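Local coordinates for protein lytic polysaccharide monooxygenase (Neurospora crassa, PDB 4QI8) that probably cleaves cellulose oxidatively, using a copper ion and an oxygen cosubstrate to break its beta-1,4-glycosidic bonds, at residues A[92-104]-A[171-183]. Residues are numbered along the deposited sequence; the frame is centred on the assembly and turned at random.
Sequences WTGEGAVWFKIYH and TEPGANYKVSFPG
Trp99 and Val179 form a short antiparallel bridge through which the brief strand 178-179 joins the edge of a sheet in the beta-sandwich typical of AA9 enzymes, away from the copper site. Trp99 N gives a fairly straight bond to Val179 O (3.0 Å, 160°), and Val179 N returns one to Trp99 O at 2.8 Å. Val98 N also reaches Val179 O, weakly, so that Val98 and Trp99 together face Val179 in a classic beta bulge. With Trp99 CG anti to the carbonyl carbon (chi1 -64°), the indole offers a face to Phe181, whose edge comes down on the five-membered ring in a T-shaped pair, planes at 70°, with Phe181 CD2 3.7 Å from Trp99 CD1. The indole NE1 is tied to Gly94 O at 2.9 Å, which helps fix the ring's rotation. Beyond the bridge, Pro173 lays CG almost centrally over one face of the Phe100 ring, 3.5 Å from its centroid, a CH-pi contact. One water accepts from Phe181 N within bonding distance of Gly94 O and Gly96 O, more acceptors being in reach than it has protons; another joins Lys101 N to Tyr177 O. Across strand 99-104 from this bridge runs strand 76-82, whose Ala81 touches Trp99 and Leu80 Phe100, while Leu137 and Arg139 of strand 134-144 also pack against Trp99.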
# COMPACT_ATOMS: atom_id res chain seq x y z
N TRP A 92 -9.86 -9.71 -10.92
CA TRP A 92 -8.63 -10.27 -10.36
C TRP A 92 -8.39 -9.80 -8.93
O TRP A 92 -8.27 -8.60 -8.67
CB TRP A 92 -7.44 -9.90 -11.24
CG TRP A 92 -6.21 -10.70 -10.99
CD1 TRP A 92 -6.02 -12.02 -11.25
CD2 TRP A 92 -4.96 -10.22 -10.46
NE1 TRP A 92 -4.74 -12.40 -10.92
CE2 TRP A 92 -4.07 -11.31 -10.43
CE3 TRP A 92 -4.52 -8.97 -10.03
CZ2 TRP A 92 -2.76 -11.18 -9.98
CZ3 TRP A 92 -3.22 -8.85 -9.58
CH2 TRP A 92 -2.35 -9.94 -9.58
N THR A 93 -8.31 -10.73 -7.98
CA THR A 93 -8.16 -10.35 -6.57
C THR A 93 -6.71 -10.12 -6.14
O THR A 93 -6.46 -9.44 -5.15
CB THR A 93 -8.79 -11.40 -5.66
OG1 THR A 93 -8.07 -12.63 -5.80
CG2 THR A 93 -10.24 -11.63 -6.02
N GLY A 94 -5.76 -10.67 -6.88
CA GLY A 94 -4.36 -10.52 -6.53
C GLY A 94 -3.90 -11.55 -5.51
O GLY A 94 -3.15 -11.23 -4.59
N GLU A 95 -4.35 -12.78 -5.68
CA GLU A 95 -3.88 -13.85 -4.80
C GLU A 95 -2.56 -14.46 -5.27
O GLU A 95 -2.15 -14.27 -6.42
CB GLU A 95 -4.98 -14.89 -4.58
CG GLU A 95 -6.12 -14.22 -3.80
CD GLU A 95 -7.30 -15.11 -3.47
OE1 GLU A 95 -7.32 -15.68 -2.35
OE2 GLU A 95 -8.23 -15.21 -4.30
N GLY A 96 -1.87 -15.12 -4.36
CA GLY A 96 -0.57 -15.67 -4.67
C GLY A 96 0.56 -14.66 -4.51
O GLY A 96 0.34 -13.52 -4.09
N ALA A 97 1.76 -15.09 -4.86
CA ALA A 97 2.96 -14.30 -4.62
C ALA A 97 3.18 -13.38 -5.81
O ALA A 97 4.02 -13.64 -6.67
CB ALA A 97 4.16 -15.21 -4.41
N VAL A 98 2.41 -12.30 -5.84
CA VAL A 98 2.34 -11.41 -6.99
C VAL A 98 2.67 -9.96 -6.67
O VAL A 98 2.81 -9.14 -7.57
CB VAL A 98 0.94 -11.48 -7.67
CG1 VAL A 98 0.70 -12.87 -8.21
CG2 VAL A 98 -0.19 -11.08 -6.71
N TRP A 99 2.77 -9.62 -5.39
CA TRP A 99 2.94 -8.23 -4.97
C TRP A 99 4.41 -7.89 -4.78
O TRP A 99 5.10 -8.59 -4.03
CB TRP A 99 2.20 -7.99 -3.65
CG TRP A 99 0.71 -8.17 -3.75
CD1 TRP A 99 0.01 -9.31 -3.50
CD2 TRP A 99 -0.25 -7.19 -4.14
NE1 TRP A 99 -1.33 -9.10 -3.70
CE2 TRP A 99 -1.52 -7.80 -4.10
CE3 TRP A 99 -0.16 -5.84 -4.51
CZ2 TRP A 99 -2.69 -7.11 -4.42
CZ3 TRP A 99 -1.32 -5.16 -4.84
CH2 TRP A 99 -2.56 -5.79 -4.78
N PHE A 100 4.87 -6.82 -5.41
CA PHE A 100 6.22 -6.32 -5.15
C PHE A 100 6.13 -4.90 -4.63
O PHE A 100 5.26 -4.12 -5.02
CB PHE A 100 7.16 -6.45 -6.36
CG PHE A 100 6.70 -5.74 -7.61
CD1 PHE A 100 5.78 -6.32 -8.47
CD2 PHE A 100 7.22 -4.50 -7.95
CE1 PHE A 100 5.38 -5.69 -9.62
CE2 PHE A 100 6.83 -3.86 -9.12
CZ PHE A 100 5.91 -4.46 -9.96
N LYS A 101 7.04 -4.60 -3.70
CA LYS A 101 7.07 -3.32 -3.04
C LYS A 101 7.78 -2.30 -3.90
O LYS A 101 8.88 -2.57 -4.39
CB LYS A 101 7.79 -3.46 -1.70
CG LYS A 101 7.83 -2.19 -0.87
CD LYS A 101 8.66 -2.37 0.39
CE LYS A 101 7.94 -3.17 1.45
NZ LYS A 101 8.86 -3.51 2.57
N ILE A 102 7.18 -1.13 -4.07
CA ILE A 102 7.82 -0.05 -4.81
C ILE A 102 8.18 1.16 -3.94
O ILE A 102 8.86 2.06 -4.42
CB ILE A 102 7.01 0.40 -6.05
CG1 ILE A 102 5.63 0.94 -5.66
CG2 ILE A 102 6.89 -0.75 -7.03
CD1 ILE A 102 4.91 1.60 -6.82
N TYR A 103 7.77 1.16 -2.68
CA TYR A 103 8.12 2.23 -1.76
C TYR A 103 7.87 1.77 -0.34
O TYR A 103 6.85 1.14 -0.06
CB TYR A 103 7.26 3.49 -2.03
CG TYR A 103 7.45 4.57 -0.97
CD1 TYR A 103 6.64 4.61 0.16
CD2 TYR A 103 8.44 5.53 -1.11
CE1 TYR A 103 6.83 5.58 1.12
CE2 TYR A 103 8.63 6.51 -0.14
CZ TYR A 103 7.82 6.53 0.97
OH TYR A 103 8.01 7.50 1.94
N HIS A 104 8.78 2.12 0.56
CA HIS A 104 8.45 2.12 1.98
C HIS A 104 9.12 3.28 2.69
O HIS A 104 10.19 3.75 2.29
CB HIS A 104 8.70 0.76 2.66
CG HIS A 104 10.13 0.30 2.73
ND1 HIS A 104 10.42 -1.02 2.97
CD2 HIS A 104 11.33 0.94 2.66
CE1 HIS A 104 11.73 -1.18 3.03
NE2 HIS A 104 12.30 -0.00 2.84
N THR A 171 11.72 -5.33 -17.37
CA THR A 171 12.24 -5.84 -16.11
C THR A 171 11.15 -6.53 -15.30
O THR A 171 10.13 -5.93 -14.98
CB THR A 171 12.86 -4.73 -15.26
OG1 THR A 171 13.88 -4.06 -16.01
CG2 THR A 171 13.48 -5.31 -13.99
N GLU A 172 11.37 -7.80 -14.97
CA GLU A 172 10.47 -8.55 -14.10
C GLU A 172 11.05 -8.62 -12.69
O GLU A 172 12.15 -9.13 -12.50
CB GLU A 172 10.25 -9.97 -14.61
CG GLU A 172 9.26 -10.77 -13.78
CD GLU A 172 7.85 -10.22 -13.87
OE1 GLU A 172 7.49 -9.65 -14.92
OE2 GLU A 172 7.09 -10.34 -12.88
N PRO A 173 10.31 -8.12 -11.68
CA PRO A 173 10.84 -8.24 -10.33
C PRO A 173 11.09 -9.70 -9.96
O PRO A 173 10.26 -10.56 -10.26
CB PRO A 173 9.73 -7.64 -9.47
CG PRO A 173 9.06 -6.67 -10.38
CD PRO A 173 9.06 -7.33 -11.71
N GLY A 174 12.22 -9.97 -9.33
CA GLY A 174 12.58 -11.33 -8.96
C GLY A 174 11.64 -11.98 -7.96
O GLY A 174 10.86 -11.31 -7.27
N ALA A 175 11.73 -13.31 -7.86
CA ALA A 175 10.89 -14.07 -6.94
C ALA A 175 11.05 -13.55 -5.51
O ALA A 175 10.08 -13.52 -4.74
CB ALA A 175 11.24 -15.55 -7.00
N ASN A 176 12.26 -13.12 -5.17
CA ASN A 176 12.52 -12.62 -3.82
C ASN A 176 11.80 -11.31 -3.53
O ASN A 176 11.64 -10.93 -2.37
CB ASN A 176 14.02 -12.45 -3.52
CG ASN A 176 14.88 -12.36 -4.77
OD1 ASN A 176 14.79 -11.40 -5.53
ND2 ASN A 176 15.71 -13.37 -4.98
N TYR A 177 11.36 -10.62 -4.59
CA TYR A 177 10.63 -9.38 -4.40
C TYR A 177 9.14 -9.60 -4.22
O TYR A 177 8.48 -8.77 -3.61
CB TYR A 177 10.87 -8.43 -5.58
CG TYR A 177 12.29 -7.89 -5.61
CD1 TYR A 177 12.64 -6.78 -4.86
CD2 TYR A 177 13.27 -8.51 -6.36
CE1 TYR A 177 13.95 -6.29 -4.86
CE2 TYR A 177 14.57 -8.03 -6.37
CZ TYR A 177 14.91 -6.94 -5.61
OH TYR A 177 16.21 -6.48 -5.64
N LYS A 178 8.62 -10.69 -4.76
CA LYS A 178 7.17 -10.89 -4.78
C LYS A 178 6.65 -11.67 -3.59
O LYS A 178 7.20 -12.73 -3.24
CB LYS A 178 6.74 -11.59 -6.06
CG LYS A 178 6.86 -10.71 -7.28
CD LYS A 178 6.25 -11.38 -8.48
CE LYS A 178 7.05 -11.11 -9.73
NZ LYS A 178 6.56 -11.95 -10.85
N VAL A 179 5.57 -11.16 -3.01
CA VAL A 179 4.97 -11.74 -1.83
C VAL A 179 3.45 -11.80 -1.99
O VAL A 179 2.88 -11.24 -2.92
CB VAL A 179 5.33 -10.94 -0.56
CG1 VAL A 179 6.85 -10.95 -0.38
CG2 VAL A 179 4.79 -9.52 -0.61
N SER A 180 2.82 -12.50 -1.06
CA SER A 180 1.37 -12.62 -1.04
C SER A 180 0.77 -11.85 0.13
O SER A 180 1.43 -11.62 1.15
CB SER A 180 0.95 -14.09 -0.96
OG SER A 180 1.34 -14.66 0.28
N PHE A 181 -0.49 -11.45 -0.04
CA PHE A 181 -1.28 -10.88 1.04
C PHE A 181 -2.61 -11.62 1.12
O PHE A 181 -3.33 -11.63 0.14
CB PHE A 181 -1.56 -9.39 0.82
CG PHE A 181 -0.36 -8.53 1.04
CD1 PHE A 181 0.11 -8.30 2.32
CD2 PHE A 181 0.33 -7.98 -0.02
CE1 PHE A 181 1.24 -7.52 2.54
CE2 PHE A 181 1.46 -7.20 0.21
CZ PHE A 181 1.91 -6.98 1.48
N PRO A 182 -2.92 -12.26 2.25
CA PRO A 182 -2.06 -12.45 3.42
C PRO A 182 -0.88 -13.37 3.10
O PRO A 182 -0.91 -14.11 2.11
CB PRO A 182 -3.01 -13.07 4.45
CG PRO A 182 -4.03 -13.78 3.63
CD PRO A 182 -4.22 -12.96 2.39
N GLY A 183 0.15 -13.31 3.93
CA GLY A 183 1.33 -14.15 3.82
C GLY A 183 2.62 -13.41 4.09
O GLY A 183 3.52 -13.93 4.74
O HOH W 1 -1.61 -12.34 -2.57
O HOH W 2 -3.09 -14.44 -1.75
O HOH W 3 9.31 -6.21 -3.51